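Local coordinates for protein 4-amino-4-deoxychorismate lyase (Legionella pneumophila, PDB 3LUL) that carries covalently attached pyridoxal phosphate and belongs to the class IV aminotransferase family of two-domain proteins, here assembled from two copies of the chain, at residues 77-82 and 110-115; 88-93 and 104-109; 124-129 and 246-251; 185-190 and 214-219. All blocks are in the same frame, centred on the assembly; numbering follows the deposited sequence. Where two conformers were deposited one is given.

Contact 1 of 4, residues 77-82 and 110-115; sequences QKDNLY and FQTFNY
Asp79 and Leu81 reach from the end of helix 65-78 to Thr112 and Asn114, at the end of strand 106-113. Asp79 has its CG anti to the carbonyl carbon (chi1 -63°), beside the backbone N. Its CB already lies 3.4 Å from Thr112 OG1, CG comes closer to the same oxygen, and OD2 ends the run by accepting a hydrogen bond from Thr112 OG1. That OD2 to OG1 distance of 2.5 Å is very short, and its exact value should be read with caution. OD2 also accepts a hydrogen bond from a water, and that water accepts one from Thr112 N at 2.9 Å, closing a small ring of carboxylate, water and threonine.

Leu81 provides the apolar half. Its CD2 rests 3.9 Å from Thr112 CB, while CD1 sits 3.5 Å from Asn114 OD1 and also approaches the carbonyl of Phe113. The Asn114 amide is tied across by solvent: one water donates to both OD1 and Asp79 O, and another accepts from ND2 and Tyr82 N. Asn80, at positive phi, is the C-prime residue of the Schellman motif that ends the helix. Leu81 also packs on Val35 of strand 28-36.

With the hydroxyl, a water and a long, weak ion pair to Lys75 all meeting OD2, the carboxylate is probably stabilised in its charged form.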
# COMPACT_ATOMS: atom_id res chain seq x y z
N GLN B 77 -8.57 19.45 -23.52
CA GLN B 77 -8.33 20.22 -24.74
C GLN B 77 -6.97 19.93 -25.39
O GLN B 77 -6.89 19.70 -26.61
CB GLN B 77 -8.47 21.72 -24.43
CG GLN B 77 -9.92 22.13 -24.25
CD GLN B 77 -10.09 23.62 -23.97
OE1 GLN B 77 -9.12 24.38 -23.92
NE2 GLN B 77 -11.34 24.05 -23.78
N LYS B 78 -5.91 19.89 -24.58
CA LYS B 78 -4.58 19.67 -25.11
C LYS B 78 -4.45 18.27 -25.71
O LYS B 78 -3.85 18.10 -26.75
CB LYS B 78 -3.53 19.89 -24.03
CG LYS B 78 -2.09 19.83 -24.53
CD LYS B 78 -1.10 19.41 -23.41
CE LYS B 78 -0.77 20.57 -22.46
NZ LYS B 78 -0.09 20.08 -21.20
N ASP B 79 -5.03 17.28 -25.05
CA ASP B 79 -4.95 15.89 -25.50
C ASP B 79 -6.10 15.48 -26.42
O ASP B 79 -6.21 14.31 -26.77
CB ASP B 79 -4.91 14.98 -24.27
CG ASP B 79 -3.67 15.20 -23.40
OD1 ASP B 79 -2.78 16.00 -23.77
OD2 ASP B 79 -3.58 14.57 -22.32
N ASN B 80 -6.95 16.43 -26.81
CA ASN B 80 -8.05 16.18 -27.73
C ASN B 80 -9.02 15.08 -27.30
O ASN B 80 -9.55 14.33 -28.12
CB ASN B 80 -7.48 15.92 -29.14
CG ASN B 80 -6.65 17.10 -29.63
OD1 ASN B 80 -7.18 18.20 -29.82
ND2 ASN B 80 -5.33 16.89 -29.77
N LEU B 81 -9.29 15.01 -26.01
CA LEU B 81 -10.17 13.99 -25.46
C LEU B 81 -11.64 14.39 -25.67
O LEU B 81 -12.02 15.58 -25.51
CB LEU B 81 -9.85 13.81 -23.98
CG LEU B 81 -10.01 12.47 -23.29
CD1 LEU B 81 -9.09 11.43 -23.91
CD2 LEU B 81 -9.74 12.67 -21.79
N TYR B 82 -12.46 13.42 -26.08
CA TYR B 82 -13.90 13.61 -26.10
C TYR B 82 -14.48 12.69 -25.05
O TYR B 82 -14.89 13.16 -23.99
CB TYR B 82 -14.48 13.41 -27.50
CG TYR B 82 -15.96 13.77 -27.67
CD1 TYR B 82 -16.35 15.07 -28.05
CD2 TYR B 82 -16.96 12.81 -27.52
CE1 TYR B 82 -17.70 15.40 -28.23
CE2 TYR B 82 -18.32 13.13 -27.72
CZ TYR B 82 -18.68 14.42 -28.06
OH TYR B 82 -20.03 14.72 -28.27
N PHE B 110 -1.73 15.48 -13.62
CA PHE B 110 -2.89 15.00 -14.38
C PHE B 110 -2.47 14.29 -15.65
O PHE B 110 -1.58 14.75 -16.37
CB PHE B 110 -3.79 16.16 -14.79
CG PHE B 110 -4.30 16.97 -13.65
CD1 PHE B 110 -5.52 16.63 -13.05
CD2 PHE B 110 -3.60 18.10 -13.19
CE1 PHE B 110 -6.02 17.39 -12.00
CE2 PHE B 110 -4.10 18.86 -12.15
CZ PHE B 110 -5.31 18.52 -11.57
N GLN B 111 -3.12 13.17 -15.92
CA GLN B 111 -2.87 12.39 -17.14
C GLN B 111 -4.18 11.91 -17.74
O GLN B 111 -5.05 11.44 -17.03
CB GLN B 111 -2.02 11.17 -16.82
CG GLN B 111 -0.56 11.51 -16.51
CD GLN B 111 0.21 12.02 -17.74
OE1 GLN B 111 0.65 13.18 -17.80
NE2 GLN B 111 0.41 11.14 -18.71
N THR B 112 -4.30 12.04 -19.06
CA THR B 112 -5.49 11.59 -19.77
C THR B 112 -5.22 10.21 -20.33
O THR B 112 -4.06 9.77 -20.51
CB THR B 112 -5.90 12.52 -20.94
OG1 THR B 112 -4.89 12.52 -21.96
CG2 THR B 112 -6.13 13.91 -20.46
N PHE B 113 -6.30 9.52 -20.64
CA PHE B 113 -6.23 8.24 -21.32
C PHE B 113 -7.54 7.94 -22.00
O PHE B 113 -8.59 8.50 -21.68
CB PHE B 113 -5.87 7.12 -20.34
CG PHE B 113 -6.78 7.03 -19.15
CD1 PHE B 113 -6.54 7.81 -18.01
CD2 PHE B 113 -7.88 6.18 -19.15
CE1 PHE B 113 -7.38 7.73 -16.89
CE2 PHE B 113 -8.72 6.08 -18.03
CZ PHE B 113 -8.48 6.86 -16.90
N ASN B 114 -7.45 7.07 -22.98
CA ASN B 114 -8.61 6.57 -23.70
C ASN B 114 -8.81 5.13 -23.30
O ASN B 114 -7.84 4.39 -23.10
CB ASN B 114 -8.37 6.68 -25.19
CG ASN B 114 -8.51 8.08 -25.69
OD1 ASN B 114 -7.56 8.87 -25.66
ND2 ASN B 114 -9.71 8.43 -26.13
N TYR B 115 -10.07 4.70 -23.18
CA TYR B 115 -10.38 3.33 -22.79
C TYR B 115 -11.77 2.93 -23.28
O TYR B 115 -12.60 3.80 -23.55
CB TYR B 115 -10.31 3.19 -21.27
CG TYR B 115 -11.44 3.90 -20.55
CD1 TYR B 115 -11.39 5.26 -20.31
CD2 TYR B 115 -12.57 3.20 -20.14
CE1 TYR B 115 -12.44 5.90 -19.67
CE2 TYR B 115 -13.61 3.83 -19.49
CZ TYR B 115 -13.54 5.18 -19.24
OH TYR B 115 -14.58 5.79 -18.61
O HOH W 1 -2.03 13.23 -20.38
O HOH W 2 -6.52 11.55 -26.30
O HOH W 3 -9.20 11.08 -28.14
O HOH W 4 -11.46 10.90 -26.98

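Contact 2 of 4, residues 88-93 and 104-109; sequences AILSGG and QVSQLI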
# COMPACT_ATOMS: atom_id res chain seq x y z
N ALA B 88 -5.87 11.98 -11.70
CA ALA B 88 -5.12 13.00 -10.91
C ALA B 88 -4.38 12.24 -9.82
O ALA B 88 -4.98 11.41 -9.17
CB ALA B 88 -6.07 13.96 -10.29
N ILE B 89 -3.08 12.46 -9.69
CA ILE B 89 -2.28 11.87 -8.62
C ILE B 89 -1.69 12.99 -7.78
O ILE B 89 -1.06 13.88 -8.33
CB ILE B 89 -1.12 10.98 -9.16
CG1 ILE B 89 -1.65 9.89 -10.11
CG2 ILE B 89 -0.40 10.30 -7.99
CD1 ILE B 89 -0.51 9.06 -10.75
N LEU B 90 -1.93 12.95 -6.46
CA LEU B 90 -1.42 13.93 -5.49
C LEU B 90 -0.40 13.21 -4.63
O LEU B 90 -0.73 12.22 -3.96
CB LEU B 90 -2.54 14.44 -4.59
CG LEU B 90 -2.18 15.48 -3.53
CD1 LEU B 90 -1.88 16.81 -4.17
CD2 LEU B 90 -3.32 15.61 -2.50
N SER B 91 0.84 13.68 -4.66
CA SER B 91 1.92 13.11 -3.86
C SER B 91 2.16 13.95 -2.64
O SER B 91 1.89 15.15 -2.65
CB SER B 91 3.22 13.07 -4.65
OG SER B 91 3.74 14.36 -4.86
N GLY B 92 2.69 13.33 -1.60
CA GLY B 92 3.09 14.05 -0.39
C GLY B 92 4.21 15.04 -0.68
O GLY B 92 4.36 16.05 -0.00
N GLY B 93 4.99 14.77 -1.71
CA GLY B 93 6.01 15.70 -2.19
C GLY B 93 7.41 15.40 -1.70
O GLY B 93 7.61 14.52 -0.85
N GLN B 104 6.42 19.71 2.59
CA GLN B 104 5.92 21.08 2.69
C GLN B 104 5.08 21.45 1.46
O GLN B 104 4.15 22.26 1.58
CB GLN B 104 7.07 22.10 2.80
CG GLN B 104 8.20 21.70 3.73
CD GLN B 104 8.64 22.82 4.66
OE1 GLN B 104 9.70 23.44 4.47
NE2 GLN B 104 7.81 23.10 5.67
N VAL B 105 5.45 20.90 0.30
CA VAL B 105 4.74 21.17 -0.96
C VAL B 105 4.32 19.86 -1.64
O VAL B 105 5.17 19.06 -2.07
CB VAL B 105 5.57 22.06 -1.94
CG1 VAL B 105 4.76 22.35 -3.23
CG2 VAL B 105 6.01 23.36 -1.25
N SER B 106 3.02 19.63 -1.68
CA SER B 106 2.48 18.49 -2.41
C SER B 106 2.50 18.77 -3.92
O SER B 106 2.58 19.92 -4.37
CB SER B 106 1.08 18.14 -1.90
OG SER B 106 0.19 19.24 -1.98
N GLN B 107 2.46 17.69 -4.70
CA GLN B 107 2.64 17.77 -6.13
C GLN B 107 1.44 17.08 -6.74
O GLN B 107 1.01 16.04 -6.26
CB GLN B 107 3.95 17.10 -6.54
CG GLN B 107 5.16 17.46 -5.64
CD GLN B 107 5.78 18.78 -6.01
OE1 GLN B 107 6.12 19.00 -7.17
NE2 GLN B 107 5.94 19.68 -5.02
N LEU B 108 0.88 17.67 -7.77
CA LEU B 108 -0.26 17.13 -8.44
C LEU B 108 0.11 16.92 -9.91
O LEU B 108 0.71 17.82 -10.53
CB LEU B 108 -1.39 18.11 -8.28
CG LEU B 108 -2.82 17.80 -8.65
CD1 LEU B 108 -3.30 16.43 -8.09
CD2 LEU B 108 -3.68 18.96 -8.17
N ILE B 109 -0.19 15.73 -10.44
CA ILE B 109 -0.04 15.43 -11.87
C ILE B 109 -1.39 14.96 -12.44
O ILE B 109 -2.09 14.16 -11.82
CB ILE B 109 1.07 14.41 -12.14
CG1 ILE B 109 2.43 15.02 -11.80
CG2 ILE B 109 1.04 13.87 -13.62
CD1 ILE B 109 3.63 14.04 -11.95
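Gln107 lays its CB against Ser91 OG at 3.2 Å, and beyond it the flat carboxamide has Val105 O in its plane (2° out of it), accepting from NE2 at 3.1 Å, while OE1 is hydrogen-bonded to Arg5. The second flat group, the Val105 carbonyl, is approached quite differently, with NE2 standing 68° out of its plane. The glutamine chain is bent at chi2 (-81°), and CG passes 4.0 Å from Gly93 CA.

Ser91 OG is hydrogen-bonded to Asp21 OD2, and OD1 of the same carboxylate accepts Gly93 N. The strands themselves run antiparallel. Ile89 with Ile109 is a hydrogen-bonded pair, as is Ser91 with Gln107, although Gln107 N to Ser91 O is weak at 3.3 Å. Between them Leu90 and Leu108 form a non-hydrogen-bonded pair on the other face, with Leu108 CD1 4.1 Å from Leu90 CB and 3.4 Å from Ile89 O.

Leu90 turns toward Leu50 and Ala54 of helix 43-57, and Leu108 toward Val6 of strand 4-6. Strand 84-91 is flanked by 28-36 and 106-113 in the mixed sheet, while Ile89 and Ile109 meet Ile19 of the second subunit.

Contact 3 of 4, residues 124-129 and 246-251; sequences LISINW and LSLDNI
Asp249 turns its carboxylate toward Ser126 so that both oxygens are used on one residue. OD1 accepts Ser126 N at 2.8 Å, and OD2 accepts the Ser126 hydroxyl at 2.7 Å from OG. Each donor arrives on the syn side, the amide 23° and the hydroxyl 16° out of the carboxylate plane, so the group is gripped as a two-toothed fork and its rotation about CB-CG is fixed. With OG anti to its carbonyl carbon (chi1 -66°), beside the backbone N, Ser126 offers hydroxyl and amide to the same carboxylate. Lys224 makes a salt bridge to OD2 as well, which would favour the charged carboxylate. The side chain of Ile125 crosses that of Asp249 at about a right angle, its CB 3.7 Å from OD1.

The backbones run parallel, with Leu124 bridged to Leu248: Leu124 N donates to Ser247 O, and Asp249 N to Leu124 O, each 2.9 Å long. Asp249 is the second residue of a type II' turn from Leu248 to Ile251, the tight hairpin that joins strand 241-248 to strand 251-252. Strand 122-131 lies between parallel neighbours 162-167 and 241-248, in the large curled sheet of the second half of the chain.

On the face carrying Leu124 and Leu248, Leu248 CD1 packs 3.8 Å from Leu124 CB and also reaches Ser126 OG at 3.5 Å. Leu248 extends to Leu164 and Ile227. A water donates to Leu124 O and Asp249 O and accepts from Ser247 OG, a hydroxyl that also bonds Arg123.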
# COMPACT_ATOMS: atom_id res chain seq x y z
N LEU B 124 -16.33 -12.97 -10.65
CA LEU B 124 -15.64 -12.65 -9.39
C LEU B 124 -15.22 -13.90 -8.64
O LEU B 124 -15.90 -14.93 -8.74
CB LEU B 124 -16.55 -11.85 -8.47
CG LEU B 124 -17.05 -10.52 -9.01
CD1 LEU B 124 -17.95 -9.82 -7.99
CD2 LEU B 124 -15.88 -9.61 -9.39
N ILE B 125 -14.13 -13.79 -7.89
CA ILE B 125 -13.74 -14.77 -6.89
C ILE B 125 -13.58 -14.08 -5.56
O ILE B 125 -13.24 -12.89 -5.50
CB ILE B 125 -12.46 -15.61 -7.25
CG1 ILE B 125 -11.27 -14.73 -7.62
CG2 ILE B 125 -12.77 -16.67 -8.37
CD1 ILE B 125 -10.03 -14.94 -6.80
N SER B 126 -13.86 -14.79 -4.47
CA SER B 126 -13.72 -14.23 -3.13
C SER B 126 -12.27 -14.39 -2.70
O SER B 126 -11.71 -15.47 -2.84
CB SER B 126 -14.59 -15.02 -2.14
OG SER B 126 -15.96 -14.86 -2.39
N ILE B 127 -11.69 -13.37 -2.11
CA ILE B 127 -10.33 -13.43 -1.59
C ILE B 127 -10.34 -14.02 -0.17
O ILE B 127 -11.23 -13.72 0.63
CB ILE B 127 -9.74 -12.00 -1.65
CG1 ILE B 127 -9.46 -11.61 -3.12
CG2 ILE B 127 -8.51 -11.86 -0.78
CD1 ILE B 127 -8.31 -12.31 -3.82
N ASN B 128 -9.32 -14.81 0.15
CA ASN B 128 -9.26 -15.54 1.42
C ASN B 128 -8.78 -14.69 2.60
O ASN B 128 -9.20 -14.89 3.73
CB ASN B 128 -8.38 -16.80 1.32
CG ASN B 128 -6.93 -16.49 1.05
OD1 ASN B 128 -6.60 -15.79 0.09
ND2 ASN B 128 -6.05 -17.01 1.91
N TRP B 129 -7.88 -13.76 2.35
CA TRP B 129 -7.46 -12.88 3.44
C TRP B 129 -8.53 -11.80 3.71
O TRP B 129 -9.25 -11.35 2.77
CB TRP B 129 -6.07 -12.31 3.19
CG TRP B 129 -5.96 -11.29 2.10
CD1 TRP B 129 -6.23 -9.96 2.19
CD2 TRP B 129 -5.46 -11.50 0.76
NE1 TRP B 129 -5.98 -9.35 1.00
CE2 TRP B 129 -5.48 -10.27 0.12
CE3 TRP B 129 -5.00 -12.62 0.07
CZ2 TRP B 129 -5.07 -10.12 -1.23
CZ3 TRP B 129 -4.58 -12.44 -1.29
CH2 TRP B 129 -4.64 -11.22 -1.89
N LEU B 246 -21.76 -11.76 -13.47
CA LEU B 246 -22.20 -13.07 -13.93
C LEU B 246 -22.08 -14.11 -12.84
O LEU B 246 -22.93 -14.99 -12.72
CB LEU B 246 -21.43 -13.52 -15.18
CG LEU B 246 -21.74 -14.92 -15.75
CD1 LEU B 246 -23.21 -15.10 -16.09
CD2 LEU B 246 -20.88 -15.20 -16.97
N SER B 247 -21.04 -14.02 -12.02
CA SER B 247 -20.78 -15.06 -11.04
C SER B 247 -19.86 -14.62 -9.92
O SER B 247 -19.02 -13.75 -10.12
CB SER B 247 -20.17 -16.30 -11.71
OG SER B 247 -18.92 -16.04 -12.34
N LEU B 248 -20.01 -15.28 -8.77
CA LEU B 248 -19.08 -15.20 -7.64
C LEU B 248 -18.68 -16.64 -7.29
O LEU B 248 -19.55 -17.43 -6.93
CB LEU B 248 -19.71 -14.53 -6.42
CG LEU B 248 -18.86 -14.53 -5.14
CD1 LEU B 248 -17.47 -13.80 -5.32
CD2 LEU B 248 -19.65 -13.99 -3.98
N ASP B 249 -17.38 -16.96 -7.38
CA ASP B 249 -16.90 -18.33 -7.12
C ASP B 249 -17.72 -19.30 -7.99
O ASP B 249 -17.80 -19.11 -9.21
CB ASP B 249 -16.99 -18.60 -5.61
CG ASP B 249 -16.21 -17.58 -4.78
OD1 ASP B 249 -15.06 -17.28 -5.16
OD2 ASP B 249 -16.71 -17.11 -3.74
N ASN B 250 -18.35 -20.29 -7.39
CA ASN B 250 -19.19 -21.22 -8.14
C ASN B 250 -20.69 -20.90 -8.10
O ASN B 250 -21.53 -21.78 -7.95
CB ASN B 250 -18.95 -22.65 -7.70
CG ASN B 250 -19.43 -22.93 -6.29
OD1 ASN B 250 -19.03 -22.26 -5.33
ND2 ASN B 250 -20.28 -23.95 -6.15
N ILE B 251 -21.03 -19.63 -8.28
CA ILE B 251 -22.43 -19.23 -8.21
C ILE B 251 -22.69 -18.30 -9.39
O ILE B 251 -22.04 -17.26 -9.51
CB ILE B 251 -22.75 -18.56 -6.86
CG1 ILE B 251 -22.44 -19.53 -5.71
CG2 ILE B 251 -24.23 -18.14 -6.80
CD1 ILE B 251 -21.76 -18.92 -4.55
O HOH W 5 -16.92 -16.65 -10.73

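Contact 4 of 4, residues 185-190 and 214-219; sequences NNILYT and KMSVQE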
# COMPACT_ATOMS: atom_id res chain seq x y z
N ASN B 185 -35.57 -9.34 -4.32
CA ASN B 185 -37.00 -8.99 -4.25
C ASN B 185 -37.22 -7.51 -4.52
O ASN B 185 -37.93 -6.83 -3.78
CB ASN B 185 -37.63 -9.40 -2.90
CG ASN B 185 -37.36 -10.86 -2.54
OD1 ASN B 185 -37.31 -11.72 -3.41
ND2 ASN B 185 -37.18 -11.13 -1.24
N ASN B 186 -36.59 -7.00 -5.59
CA ASN B 186 -36.67 -5.61 -6.04
C ASN B 186 -36.18 -4.56 -5.06
O ASN B 186 -36.55 -3.38 -5.16
CB ASN B 186 -38.11 -5.27 -6.47
CG ASN B 186 -38.57 -6.08 -7.65
OD1 ASN B 186 -37.76 -6.47 -8.49
ND2 ASN B 186 -39.89 -6.33 -7.74
N ILE B 187 -35.37 -4.98 -4.11
CA ILE B 187 -34.76 -4.07 -3.15
C ILE B 187 -33.25 -4.11 -3.35
O ILE B 187 -32.68 -5.19 -3.55
CB ILE B 187 -35.09 -4.47 -1.68
CG1 ILE B 187 -36.63 -4.43 -1.47
CG2 ILE B 187 -34.32 -3.57 -0.69
CD1 ILE B 187 -37.13 -5.29 -0.32
N LEU B 188 -32.65 -2.91 -3.33
CA LEU B 188 -31.21 -2.74 -3.54
C LEU B 188 -30.52 -2.80 -2.18
O LEU B 188 -30.99 -2.20 -1.24
CB LEU B 188 -30.92 -1.39 -4.19
CG LEU B 188 -31.19 -1.33 -5.68
CD1 LEU B 188 -31.74 0.05 -6.10
CD2 LEU B 188 -29.92 -1.71 -6.45
N TYR B 189 -29.38 -3.50 -2.11
CA TYR B 189 -28.56 -3.58 -0.90
C TYR B 189 -27.09 -3.27 -1.28
O TYR B 189 -26.64 -3.59 -2.39
CB TYR B 189 -28.65 -4.97 -0.28
CG TYR B 189 -30.02 -5.38 0.16
CD1 TYR B 189 -30.91 -6.00 -0.73
CD2 TYR B 189 -30.46 -5.15 1.45
CE1 TYR B 189 -32.22 -6.38 -0.32
CE2 TYR B 189 -31.73 -5.54 1.87
CZ TYR B 189 -32.60 -6.15 0.97
OH TYR B 189 -33.82 -6.55 1.37
N THR B 190 -26.38 -2.62 -0.37
CA THR B 190 -24.97 -2.33 -0.58
C THR B 190 -24.27 -2.22 0.79
O THR B 190 -24.89 -1.84 1.77
CB THR B 190 -24.80 -1.06 -1.43
OG1 THR B 190 -23.48 -1.02 -1.94
CG2 THR B 190 -25.12 0.23 -0.64
N LYS B 214 -37.63 7.21 -4.89
CA LYS B 214 -38.25 6.33 -3.86
C LYS B 214 -38.13 4.82 -4.23
O LYS B 214 -39.08 4.03 -4.10
CB LYS B 214 -39.70 6.77 -3.60
CG LYS B 214 -39.83 8.27 -3.19
N MSE B 215 -36.94 4.45 -4.73
CA MSE B 215 -36.57 3.06 -5.00
C MSE B 215 -35.81 2.60 -3.77
O MSE B 215 -34.81 3.24 -3.37
CB MSE B 215 -35.66 2.95 -6.25
CG MSE B 215 -36.32 3.42 -7.56
SE MSE B 215 -35.02 3.78 -8.92
CE MSE B 215 -34.48 1.92 -9.20
N SER B 216 -36.27 1.50 -3.17
CA SER B 216 -35.75 1.08 -1.88
C SER B 216 -34.30 0.66 -2.04
O SER B 216 -34.02 -0.20 -2.88
CB SER B 216 -36.57 -0.08 -1.30
OG SER B 216 -36.14 -0.41 0.01
N VAL B 217 -33.43 1.27 -1.23
CA VAL B 217 -31.99 0.95 -1.20
C VAL B 217 -31.50 0.87 0.26
O VAL B 217 -31.71 1.81 1.02
CB VAL B 217 -31.15 1.99 -1.96
CG1 VAL B 217 -31.42 3.43 -1.47
CG2 VAL B 217 -29.70 1.64 -1.86
N GLN B 218 -30.84 -0.22 0.62
CA GLN B 218 -30.46 -0.46 2.00
C GLN B 218 -28.95 -0.60 2.11
O GLN B 218 -28.37 -1.48 1.51
CB GLN B 218 -31.12 -1.74 2.51
CG GLN B 218 -32.65 -1.81 2.41
CD GLN B 218 -33.33 -0.63 3.07
OE1 GLN B 218 -34.06 0.14 2.43
NE2 GLN B 218 -33.08 -0.48 4.35
N GLU B 219 -28.35 0.26 2.93
CA GLU B 219 -26.94 0.23 3.29
C GLU B 219 -26.77 -0.56 4.56
O GLU B 219 -27.05 -0.02 5.66
CB GLU B 219 -26.40 1.64 3.49
CG GLU B 219 -26.47 2.48 2.21
CD GLU B 219 -26.03 3.92 2.43
OE1 GLU B 219 -24.82 4.15 2.68
OE2 GLU B 219 -26.90 4.81 2.29
O HOH W 6 -35.35 -0.82 -5.45
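Leu188 and Thr190 bond alternately with Ser216 and Gln218 in a short parallel ladder: Leu188 N donates to Ser216 O (3.1 Å), Gln218 N to Leu188 O (2.7 Å) and Thr190 N to Gln218 O (3.0 Å), with the strand segments inclined by 21°.

Side chains sort onto two faces. Tyr189 and Gln218 lie side by side, pointing the same way. The ring carbon CD2 comes 3.6 Å from Gln218 CB, and the neighbouring CE2 rests against CG, so the aliphatic part of the glutamine runs beside the ring. Arg226 adds a cation-pi contact to the same tyrosine. Next to them, Ile187 CG2 meets Gln218 CG at 3.9 Å and also touches Ser216 OG.

On the other face Leu188 CB faces Val217 CG2 at 4.0 Å. Thr190 and Glu219 also run together there, CG2 of the threonine 3.9 Å from CG of the glutamate. Thr190 OG1, anti to its backbone N (chi1 -163°), bonds Leu180 O, and Glu219 OE1 makes a salt bridge to Arg203. At the start of the ladder one water donates to both Asn186 O and Ser216 O.

Cys210, Arg203 and Ile207 of helix 201-212 cover the Leu188, Thr190, Val217 and Glu219 face. Two parallel strands joined through a helix packed on one side of them form the classic beta-alpha-beta crossover.

In the fold
The four contacts fall into two pairs, in keeping with the two-domain build of class IV aminotransferases. Contacts 1 and 2 share strand 106-113 in the smaller mixed sheet, touch through Phe110 and Ala88, and have centres 20 Å apart. Along the chain, contact 2 falls within the stretch that contact 1 brings together. Contacts 3 and 4 belong to the large mixed sheet, their centres 22 Å apart and nearest atoms about 12 Å apart, with contact 4 falling, along the chain, between the two segments of contact 3. Between the pairs, centres lie 34 to 39 Å apart without touching. Strand 106-113 leads on to strand 122-131, and contacts 1, 2 and 3 also reach the second subunit.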